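Local coordinates for protein ORF 37 (Human herpesvirus 8 type M, PDB 3FHD) that acts as a nuclease with endonuclease and exonuclease activity on double- and single-stranded DNA, processing branched viral DNA intermediates so that unit-length genomes can be packaged, at residues Asp36-Thr41 / Phe93-Glu98; Val264-Cys269 / Leu400-Ile405; Val366-Gln371 / Gln376-Ala381; Arg484-Thr489 / Ile493-Ser498. One frame throughout, in Å; residues are numbered along the deposited sequence.

Interaction 1: residues Asp36-Thr41 / Phe93-Glu98; sequences DYLVDT and FSKVGE
This is a contact of a loop and the short helix after it with helix 83-100, near the N terminus of the modelled chain, in which Asp36 and Leu38 meet Lys95 and Val96, the centre of the contact lying about 27 Å from that of the chain. A hydrogen bond 2.7 Å long runs from Lys95 NZ to Asp36 O. The ammonium nitrogen lies in the carbonyl plane of Asp36 at a C=O...N angle of 153°, so it approaches from ahead of the oxygen. Lys95 reaches this place by bending: the chain turns at chi2 and again at chi3 (59° and 62°), which carries NZ along the helix surface to the incoming loop. There it also binds Ser34 O and, at 3.1 Å, water 2, which in turn lies 3.0 Å from Thr41 OG1.

Tyr37 occupies the N-cap position of the short helix 38-42, so the bond to Asp36 O secures the backbone just ahead of a helix start. Within the first turn, Leu38 N is served by water 1 at 3.0 Å, and the same water donates to Lys95 O at 2.7 Å, bridging the two helices. Leu38 CB approaches Lys95 O to 3.5 Å, the two residues being the nearest pair by CA atoms, and it also packs against the methylene CD of the bent lysine. Further along, Leu38 CD2 rests against Val96 CG1 at 4.0 Å, the two side chains running alongside one another in a common direction. Phe99, one turn on in helix 83-100, extends the apolar face that receives Leu38, while Leu57 and Val156 touch Val96.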
# COMPACT_ATOMS: atom_id res chain seq x y z
N ASP A 36 -1.87 -6.74 -32.81
CA ASP A 36 -3.23 -7.24 -32.56
C ASP A 36 -3.90 -6.51 -31.41
O ASP A 36 -3.23 -6.12 -30.44
CB ASP A 36 -3.20 -8.72 -32.20
CG ASP A 36 -2.74 -9.60 -33.36
OD1 ASP A 36 -3.10 -9.33 -34.54
OD2 ASP A 36 -2.03 -10.59 -33.07
N TYR A 37 -5.21 -6.32 -31.50
CA TYR A 37 -5.92 -5.68 -30.39
C TYR A 37 -6.19 -6.67 -29.26
O TYR A 37 -6.58 -7.79 -29.51
CB TYR A 37 -7.19 -4.98 -30.89
CG TYR A 37 -6.87 -3.82 -31.84
CD1 TYR A 37 -6.08 -2.76 -31.41
CD2 TYR A 37 -7.33 -3.81 -33.15
CE1 TYR A 37 -5.75 -1.70 -32.25
CE2 TYR A 37 -7.01 -2.74 -34.02
CZ TYR A 37 -6.22 -1.69 -33.55
OH TYR A 37 -5.88 -0.63 -34.37
N LEU A 38 -5.94 -6.25 -28.02
CA LEU A 38 -6.13 -7.12 -26.85
C LEU A 38 -7.55 -7.68 -26.77
O LEU A 38 -7.75 -8.86 -26.45
CB LEU A 38 -5.82 -6.37 -25.56
CG LEU A 38 -5.87 -7.24 -24.30
CD1 LEU A 38 -4.88 -8.41 -24.33
CD2 LEU A 38 -5.70 -6.40 -23.03
N VAL A 39 -8.54 -6.84 -27.03
CA VAL A 39 -9.92 -7.33 -27.03
C VAL A 39 -10.08 -8.52 -28.00
O VAL A 39 -10.86 -9.44 -27.74
CB VAL A 39 -10.95 -6.19 -27.25
CG1 VAL A 39 -12.38 -6.72 -27.23
CG2 VAL A 39 -10.76 -5.12 -26.14
N ASP A 40 -9.34 -8.54 -29.11
CA ASP A 40 -9.44 -9.67 -30.03
C ASP A 40 -8.71 -10.93 -29.53
O ASP A 40 -9.16 -12.06 -29.79
CB ASP A 40 -8.95 -9.29 -31.43
CG ASP A 40 -9.82 -8.23 -32.09
OD1 ASP A 40 -11.00 -8.06 -31.70
OD2 ASP A 40 -9.30 -7.55 -33.01
N THR A 41 -7.58 -10.72 -28.89
CA THR A 41 -6.78 -11.76 -28.22
C THR A 41 -7.63 -12.46 -27.15
O THR A 41 -7.69 -13.69 -27.10
CB THR A 41 -5.51 -11.11 -27.57
OG1 THR A 41 -4.72 -10.48 -28.59
CG2 THR A 41 -4.64 -12.12 -26.80
N PHE A 93 0.45 0.02 -21.51
CA PHE A 93 -0.74 0.83 -21.75
C PHE A 93 -1.14 0.98 -23.22
O PHE A 93 -2.33 1.10 -23.51
CB PHE A 93 -0.69 2.16 -21.00
CG PHE A 93 -1.03 2.01 -19.53
CD1 PHE A 93 -2.34 2.21 -19.09
CD2 PHE A 93 -0.06 1.60 -18.61
CE1 PHE A 93 -2.68 2.06 -17.74
CE2 PHE A 93 -0.38 1.43 -17.24
CZ PHE A 93 -1.71 1.65 -16.81
N SER A 94 -0.20 0.89 -24.15
CA SER A 94 -0.60 0.81 -25.56
C SER A 94 -1.45 -0.46 -25.77
O SER A 94 -2.45 -0.43 -26.51
CB SER A 94 0.60 0.81 -26.52
OG SER A 94 0.13 0.90 -27.85
N LYS A 95 -1.10 -1.55 -25.10
CA LYS A 95 -1.80 -2.83 -25.28
C LYS A 95 -3.15 -2.88 -24.52
O LYS A 95 -4.16 -3.36 -25.06
CB LYS A 95 -0.88 -4.01 -24.88
CG LYS A 95 -1.48 -5.44 -24.98
CD LYS A 95 -1.95 -5.78 -26.40
CE LYS A 95 -0.77 -5.76 -27.37
NZ LYS A 95 -1.15 -6.33 -28.70
N VAL A 96 -3.18 -2.36 -23.29
CA VAL A 96 -4.34 -2.55 -22.38
C VAL A 96 -5.27 -1.36 -22.18
O VAL A 96 -6.37 -1.53 -21.64
CB VAL A 96 -3.93 -3.05 -20.95
CG1 VAL A 96 -3.02 -4.25 -21.03
CG2 VAL A 96 -3.33 -1.92 -20.11
N GLY A 97 -4.83 -0.17 -22.59
CA GLY A 97 -5.56 1.09 -22.34
C GLY A 97 -7.03 1.05 -22.73
O GLY A 97 -7.89 1.37 -21.91
N GLU A 98 -7.31 0.65 -23.96
CA GLU A 98 -8.67 0.52 -24.47
C GLU A 98 -9.50 -0.45 -23.64
O GLU A 98 -10.61 -0.13 -23.21
CB GLU A 98 -8.64 0.06 -25.93
O HOH W 1 -4.67 -3.60 -27.71
O HOH W 2 -2.16 -9.18 -27.90

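Interaction 2: residues Val264-Cys269 / Leu400-Ile405; sequences VYEIKC and LLQSSI. With MG (magnesium ion), chain E.
Gln402 and Glu266 account for most of the buried surface here, and a single, nearly straight hydrogen bond joins them. Gln402 NE2 donates to Glu266 OE1 over 2.9 Å with an N-H...O angle of 170°. The oxygen lies within the amide plane of Gln402, yet the donor reaches OE1 from above the carboxylate plane, 36° out of it. The two side chains cross at about a right angle: Gln402 runs out extended beyond CG from helix 394-412, whereas Glu266 bends at chi2 as it leaves strand 262-269.

That bend sends the other oxygen, OE2, to the magnesium ion at 2.4 Å, where Ile267 O also binds at 2.4 Å and Asp243 contributes a third ligand. The sequence Glu266-Ile267-Lys268, together with Asp243, matches the signature of the PD-(D/E)XK nuclease fold, with its metal held along strand 262-269 by Glu266 OE2 and Ile267 O. Lys268 NZ forms a salt bridge with Glu266 OE2 at 2.9 Å and is itself hydrogen-bonded to Gln398, one turn before Gln402 on the same helix. Gln402 is thus a second-shell residue: its grip on OE1 helps fix the rotation of a carboxylate whose other oxygen meets metal and lysine.

At the far end of the amide, water 3 lies 2.7 Å from Gln402 OE1 and 2.8 Å from Tyr265 O. Val264, the third contributor, brings CG1 to 4.4 Å from Gln402 OE1.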
# COMPACT_ATOMS: atom_id res chain seq x y z
N VAL A 264 -2.38 10.09 6.06
CA VAL A 264 -2.41 8.84 5.27
C VAL A 264 -2.66 7.64 6.21
O VAL A 264 -1.94 7.48 7.21
CB VAL A 264 -1.12 8.68 4.38
CG1 VAL A 264 -1.13 7.34 3.64
CG2 VAL A 264 -1.00 9.88 3.41
N TYR A 265 -3.63 6.77 5.88
CA TYR A 265 -3.94 5.60 6.72
C TYR A 265 -3.79 4.24 6.00
O TYR A 265 -4.30 4.06 4.88
CB TYR A 265 -5.38 5.66 7.28
CG TYR A 265 -5.76 6.87 8.12
CD1 TYR A 265 -6.02 6.74 9.49
CD2 TYR A 265 -5.91 8.14 7.54
CE1 TYR A 265 -6.39 7.86 10.25
CE2 TYR A 265 -6.29 9.25 8.28
CZ TYR A 265 -6.53 9.10 9.64
OH TYR A 265 -6.88 10.20 10.38
N GLU A 266 -3.02 3.34 6.61
CA GLU A 266 -2.97 1.95 6.20
C GLU A 266 -3.99 1.16 7.08
O GLU A 266 -3.90 1.19 8.29
CB GLU A 266 -1.55 1.41 6.38
CG GLU A 266 -1.37 -0.08 6.15
CD GLU A 266 -1.90 -0.59 4.79
OE1 GLU A 266 -1.71 0.05 3.71
OE2 GLU A 266 -2.47 -1.69 4.80
N ILE A 267 -4.93 0.48 6.44
CA ILE A 267 -6.04 -0.18 7.17
C ILE A 267 -5.74 -1.67 7.37
O ILE A 267 -5.31 -2.32 6.44
CB ILE A 267 -7.38 0.04 6.41
CG1 ILE A 267 -7.82 1.50 6.53
CG2 ILE A 267 -8.51 -0.94 6.90
CD1 ILE A 267 -8.77 1.95 5.47
N LYS A 268 -5.90 -2.19 8.60
CA LYS A 268 -5.76 -3.64 8.87
C LYS A 268 -7.00 -4.12 9.64
O LYS A 268 -7.59 -3.34 10.37
CB LYS A 268 -4.53 -3.92 9.76
CG LYS A 268 -3.19 -3.43 9.19
CD LYS A 268 -2.90 -4.20 7.89
CE LYS A 268 -1.64 -3.65 7.23
NZ LYS A 268 -1.47 -4.20 5.86
N CYS A 269 -7.41 -5.36 9.45
CA CYS A 269 -8.52 -5.90 10.25
C CYS A 269 -8.02 -7.06 11.07
O CYS A 269 -7.15 -7.82 10.60
CB CYS A 269 -9.68 -6.31 9.35
SG CYS A 269 -10.27 -5.00 8.29
N LEU A 400 6.30 2.87 6.03
CA LEU A 400 7.57 3.55 5.74
C LEU A 400 7.68 3.75 4.23
O LEU A 400 7.97 4.87 3.78
CB LEU A 400 8.77 2.73 6.27
CG LEU A 400 10.12 3.47 6.26
CD1 LEU A 400 11.06 2.97 7.38
CD2 LEU A 400 10.79 3.44 4.91
N LEU A 401 7.51 2.67 3.46
CA LEU A 401 7.55 2.85 1.99
C LEU A 401 6.44 3.76 1.42
O LEU A 401 6.70 4.54 0.50
CB LEU A 401 7.59 1.52 1.24
CG LEU A 401 7.86 1.62 -0.28
CD1 LEU A 401 9.29 2.22 -0.58
CD2 LEU A 401 7.70 0.23 -0.99
N GLN A 402 5.21 3.65 1.94
CA GLN A 402 4.14 4.54 1.52
C GLN A 402 4.51 5.99 1.83
O GLN A 402 4.23 6.87 1.00
CB GLN A 402 2.79 4.20 2.18
CG GLN A 402 2.31 2.80 1.91
CD GLN A 402 1.03 2.44 2.66
OE1 GLN A 402 0.42 3.28 3.32
NE2 GLN A 402 0.64 1.20 2.56
N SER A 403 5.13 6.26 2.97
CA SER A 403 5.57 7.62 3.24
C SER A 403 6.60 8.14 2.20
O SER A 403 6.53 9.29 1.78
CB SER A 403 6.14 7.83 4.69
OG SER A 403 7.42 7.22 4.87
N SER A 404 7.55 7.30 1.80
CA SER A 404 8.59 7.67 0.85
C SER A 404 7.99 8.00 -0.53
O SER A 404 8.40 9.01 -1.16
CB SER A 404 9.59 6.51 0.70
OG SER A 404 10.29 6.36 1.93
N ILE A 405 7.02 7.19 -0.97
CA ILE A 405 6.36 7.42 -2.25
C ILE A 405 5.47 8.66 -2.21
O ILE A 405 5.53 9.49 -3.12
CB ILE A 405 5.59 6.21 -2.80
CG1 ILE A 405 6.54 5.03 -3.12
CG2 ILE A 405 4.66 6.63 -4.01
CD1 ILE A 405 7.63 5.37 -4.12
MG MG E . -4.61 -2.52 4.17
O HOH W 3 -2.31 3.24 3.03

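Interaction 3: residues Val366-Gln371 / Gln376-Ala381; sequences VLTDPQ and QISIKA
Ile377 CG1 lies above one face of the Pro370 ring, displaced outward past its CG-CD side, 3.9 Å from Pro370 CD, and touches CG and CB at slightly greater range. The other branch, Ile377 CG2, packs on Leu367 CB at 3.8 Å, so one isoleucine fills the angle between proline and leucine. Among the flat peptide groups, Ser378 C=O points almost straight at Thr368 N (2.8 Å), and Val366 C=O receives Lys380 N in its own plane at 2.9 Å.

Val366 O also takes a weak bond from Ala381 N, 3.3 Å away, while Val366 N donates to Ala381 O. Lys380 and Ala381 both face Val366, the definition of a classic beta bulge, which shifts the register by one between neighbouring antiparallel strands of the central sheet.

Thr368 continues the pairing with its side chain. A chi1 of 57° tucks OG1 over the residue's own backbone, turned to Ser378 N, from which the hydroxyl accepts at 2.9 Å with an angle of 176° at the hydrogen. A threonine hydroxyl therefore does the work of a backbone carbonyl, implying that the hairpin stays joined by polar bonds beyond the last bridged pair.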
# COMPACT_ATOMS: atom_id res chain seq x y z
N VAL A 366 -14.64 3.33 20.47
CA VAL A 366 -15.64 2.29 20.71
C VAL A 366 -16.88 2.69 19.91
O VAL A 366 -17.37 3.81 20.04
CB VAL A 366 -15.95 2.16 22.21
CG1 VAL A 366 -17.09 1.16 22.45
CG2 VAL A 366 -14.68 1.77 22.99
N LEU A 367 -17.39 1.79 19.07
CA LEU A 367 -18.53 2.16 18.25
C LEU A 367 -19.84 1.78 18.92
O LEU A 367 -19.88 0.84 19.71
CB LEU A 367 -18.42 1.54 16.85
CG LEU A 367 -17.08 1.79 16.12
CD1 LEU A 367 -16.89 0.86 14.93
CD2 LEU A 367 -16.97 3.26 15.70
N THR A 368 -20.92 2.52 18.60
CA THR A 368 -22.25 2.10 19.01
C THR A 368 -22.64 0.76 18.40
O THR A 368 -22.28 0.43 17.26
CB THR A 368 -23.36 3.15 18.71
OG1 THR A 368 -23.37 3.46 17.31
CG2 THR A 368 -23.15 4.41 19.53
N ASP A 369 -23.39 -0.01 19.18
CA ASP A 369 -23.85 -1.32 18.79
C ASP A 369 -25.18 -1.16 18.03
O ASP A 369 -26.15 -0.66 18.60
CB ASP A 369 -24.00 -2.16 20.05
CG ASP A 369 -24.34 -3.60 19.76
OD1 ASP A 369 -24.93 -3.92 18.71
OD2 ASP A 369 -24.00 -4.43 20.62
N PRO A 370 -25.23 -1.59 16.74
CA PRO A 370 -26.49 -1.45 15.97
C PRO A 370 -27.67 -2.31 16.49
O PRO A 370 -28.80 -2.16 15.99
CB PRO A 370 -26.09 -1.84 14.54
CG PRO A 370 -24.88 -2.75 14.72
CD PRO A 370 -24.16 -2.23 15.94
N GLN A 371 -27.44 -3.17 17.48
CA GLN A 371 -28.57 -3.90 18.06
C GLN A 371 -29.39 -2.99 18.97
O GLN A 371 -30.58 -3.22 19.23
CB GLN A 371 -28.13 -5.17 18.79
CG GLN A 371 -29.27 -6.16 19.03
CD GLN A 371 -28.79 -7.48 19.54
OE1 GLN A 371 -27.66 -7.89 19.27
NE2 GLN A 371 -29.63 -8.17 20.30
N GLN A 376 -27.78 2.32 13.04
CA GLN A 376 -26.70 3.31 12.98
C GLN A 376 -25.49 2.97 13.84
O GLN A 376 -25.60 2.69 15.05
CB GLN A 376 -27.20 4.73 13.31
CG GLN A 376 -26.23 5.82 12.86
CD GLN A 376 -26.88 7.19 12.77
OE1 GLN A 376 -26.92 7.80 11.69
NE2 GLN A 376 -27.42 7.67 13.90
N ILE A 377 -24.32 3.02 13.19
CA ILE A 377 -23.04 2.83 13.86
C ILE A 377 -22.29 4.16 13.83
O ILE A 377 -21.87 4.62 12.76
CB ILE A 377 -22.18 1.72 13.18
CG1 ILE A 377 -22.91 0.36 13.24
CG2 ILE A 377 -20.78 1.66 13.83
CD1 ILE A 377 -22.43 -0.69 12.22
N SER A 378 -22.11 4.74 15.01
CA SER A 378 -21.38 5.99 15.18
C SER A 378 -20.43 5.84 16.37
O SER A 378 -20.37 4.78 16.99
CB SER A 378 -22.37 7.15 15.40
OG SER A 378 -23.24 6.87 16.48
N ILE A 379 -19.67 6.88 16.70
CA ILE A 379 -18.74 6.83 17.83
C ILE A 379 -19.53 6.92 19.12
O ILE A 379 -20.34 7.84 19.28
CB ILE A 379 -17.66 7.95 17.75
CG1 ILE A 379 -16.81 7.80 16.48
CG2 ILE A 379 -16.77 7.97 18.99
CD1 ILE A 379 -15.93 9.02 16.18
N LYS A 380 -19.34 5.94 20.02
CA LYS A 380 -19.93 5.95 21.36
C LYS A 380 -18.98 6.62 22.35
O LYS A 380 -19.42 7.40 23.20
CB LYS A 380 -20.21 4.52 21.84
CG LYS A 380 -20.89 4.45 23.20
CD LYS A 380 -20.57 3.17 23.93
CE LYS A 380 -21.45 3.02 25.16
NZ LYS A 380 -20.94 3.77 26.35
N ALA A 381 -17.69 6.29 22.26
CA ALA A 381 -16.69 6.83 23.18
C ALA A 381 -15.32 6.75 22.55
O ALA A 381 -15.06 5.88 21.72
CB ALA A 381 -16.72 6.08 24.49

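Interaction 4: residues Arg484-Thr489 / Ile493-Ser498; sequences RSAKDT and IKWDFS
Trp495 is the first residue of 493-498 to touch the helical segment 484-489, and Ile493, two places earlier, lies behind its indole. Ile493 CG2 sits over the centre of one ring face, 3.6 Å above the plane, and Leu63 of helix 59-64 touches both residues. Lys494 makes the intervening inverse gamma turn; its NZ binds the carbonyl oxygens of Cys72 and Gln74, tying the strip to another part of the chain.

Trp495 then presents its second face to Ala486, whose CB stands above the rim and comes to 3.8 Å from Trp495 CZ2. Its indole nitrogen NE1 gives a weak, bent hydrogen bond to Ala486 O (3.3 Å, N-H...O angle 134°). Since helix 468-489 ends only three residues on, the acceptor belongs to its last turn, and the contact is a fold-back of the following loop on the helix it has just left. Lys487 CG lies 3.9 Å from Trp495 CD1, its extended chain running antiparallel to the tryptophan side chain.

Asp496 heads away from the helix and forms an Asx turn, its OD1 accepting Ser498 N at 3.0 Å. Phe497 turns back toward the helix. Ala486 CB and Lys487 CE both meet the ring at its edge, near its plane, with Lys487 CE 3.8 Å from Phe497 CE2. Phe497 CZ in turn reaches the same indole face as Ala486 CB, while Trp495 CB lies 3.4 Å above a face of the phenyl ring. Ser498 OG, at 2.7 Å, gives Asp496 OD1 a second donor.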
# COMPACT_ATOMS: atom_id res chain seq x y z
N ARG A 484 20.55 -6.65 -7.41
CA ARG A 484 21.07 -8.03 -7.43
C ARG A 484 20.09 -9.02 -8.09
O ARG A 484 20.51 -9.86 -8.90
CB ARG A 484 21.40 -8.53 -6.02
CG ARG A 484 22.61 -7.90 -5.40
CD ARG A 484 23.09 -8.71 -4.18
NE ARG A 484 22.07 -8.92 -3.13
CZ ARG A 484 21.67 -7.99 -2.26
NH1 ARG A 484 22.17 -6.76 -2.30
NH2 ARG A 484 20.77 -8.31 -1.34
N SER A 485 18.81 -8.92 -7.71
CA SER A 485 17.77 -9.78 -8.22
C SER A 485 17.54 -9.54 -9.72
O SER A 485 17.35 -10.53 -10.44
CB SER A 485 16.46 -9.55 -7.45
OG SER A 485 16.65 -9.79 -6.07
N ALA A 486 17.56 -8.27 -10.18
CA ALA A 486 17.50 -7.94 -11.62
C ALA A 486 18.68 -8.51 -12.43
O ALA A 486 18.48 -9.04 -13.51
CB ALA A 486 17.34 -6.43 -11.88
N LYS A 487 19.90 -8.40 -11.89
CA LYS A 487 21.08 -8.96 -12.56
C LYS A 487 21.02 -10.49 -12.61
O LYS A 487 21.44 -11.08 -13.60
CB LYS A 487 22.40 -8.49 -11.89
CG LYS A 487 22.67 -6.97 -12.00
CD LYS A 487 23.90 -6.54 -11.19
CE LYS A 487 24.45 -5.21 -11.70
NZ LYS A 487 25.78 -4.84 -11.11
N ASP A 488 20.50 -11.14 -11.57
CA ASP A 488 20.48 -12.62 -11.59
C ASP A 488 19.32 -13.18 -12.41
O ASP A 488 19.45 -14.23 -13.02
CB ASP A 488 20.46 -13.21 -10.17
N THR A 489 18.22 -12.42 -12.48
CA THR A 489 17.01 -12.85 -13.18
C THR A 489 17.10 -12.56 -14.68
O THR A 489 16.54 -13.30 -15.50
CB THR A 489 15.71 -12.21 -12.57
OG1 THR A 489 15.61 -12.61 -11.20
CG2 THR A 489 14.45 -12.70 -13.27
N ILE A 493 21.06 -8.69 -19.57
CA ILE A 493 20.86 -7.23 -19.65
C ILE A 493 22.02 -6.46 -19.04
O ILE A 493 22.34 -6.63 -17.85
CB ILE A 493 19.49 -6.77 -18.98
CG1 ILE A 493 18.28 -7.37 -19.70
CG2 ILE A 493 19.37 -5.23 -18.98
CD1 ILE A 493 16.89 -6.91 -19.12
N LYS A 494 22.65 -5.59 -19.83
CA LYS A 494 23.76 -4.80 -19.33
C LYS A 494 23.30 -3.59 -18.52
O LYS A 494 23.54 -2.45 -18.92
CB LYS A 494 24.70 -4.38 -20.47
CG LYS A 494 25.38 -5.56 -21.16
CD LYS A 494 26.41 -5.09 -22.20
CE LYS A 494 25.78 -4.78 -23.57
NZ LYS A 494 25.12 -5.98 -24.20
N TRP A 495 22.65 -3.85 -17.38
CA TRP A 495 22.07 -2.82 -16.53
C TRP A 495 23.09 -1.73 -16.21
O TRP A 495 24.24 -2.04 -15.85
CB TRP A 495 21.60 -3.42 -15.19
CG TRP A 495 20.55 -4.47 -15.29
CD1 TRP A 495 20.73 -5.82 -15.21
CD2 TRP A 495 19.15 -4.26 -15.44
NE1 TRP A 495 19.52 -6.48 -15.30
CE2 TRP A 495 18.53 -5.54 -15.46
CE3 TRP A 495 18.35 -3.11 -15.57
CZ2 TRP A 495 17.15 -5.71 -15.61
CZ3 TRP A 495 16.95 -3.27 -15.71
CH2 TRP A 495 16.38 -4.56 -15.73
N ASP A 496 22.67 -0.47 -16.38
CA ASP A 496 23.45 0.69 -15.97
C ASP A 496 22.70 1.30 -14.80
O ASP A 496 21.69 1.98 -14.99
CB ASP A 496 23.63 1.68 -17.15
CG ASP A 496 24.41 2.95 -16.76
OD1 ASP A 496 24.40 3.33 -15.57
OD2 ASP A 496 25.04 3.57 -17.64
N PHE A 497 23.18 1.03 -13.59
CA PHE A 497 22.48 1.47 -12.38
C PHE A 497 23.06 2.80 -11.81
O PHE A 497 22.71 3.21 -10.68
CB PHE A 497 22.47 0.36 -11.32
CG PHE A 497 21.57 -0.83 -11.66
CD1 PHE A 497 20.26 -0.63 -12.13
CD2 PHE A 497 22.02 -2.13 -11.45
CE1 PHE A 497 19.43 -1.73 -12.42
CE2 PHE A 497 21.20 -3.23 -11.73
CZ PHE A 497 19.91 -3.03 -12.21
N SER A 498 23.92 3.47 -12.59
CA SER A 498 24.40 4.83 -12.27
C SER A 498 23.28 5.75 -11.79
O SER A 498 23.36 6.32 -10.70
CB SER A 498 25.11 5.47 -13.48
OG SER A 498 26.17 4.66 -13.94

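From the N terminus, interaction 1 comes first, tying the short helix 38-42 to helix 83-100 across a mostly helical loop, and it is complete before the others begin. Interaction 2 opens next on strand 262-269 and closes some 130 residues later on helix 394-412, bringing that helix to the magnesium site. Interaction 3, a local hairpin of strands 362-367 and 379-389, falls wholly within that span; both contacts reach the same sheet, their centres about 26 Å apart. Interaction 4 follows in series, turning the C-terminal loop back on helix 468-489. It lies across the chain's centre from interaction 3, about 54 Å between centres. None of the four touches another.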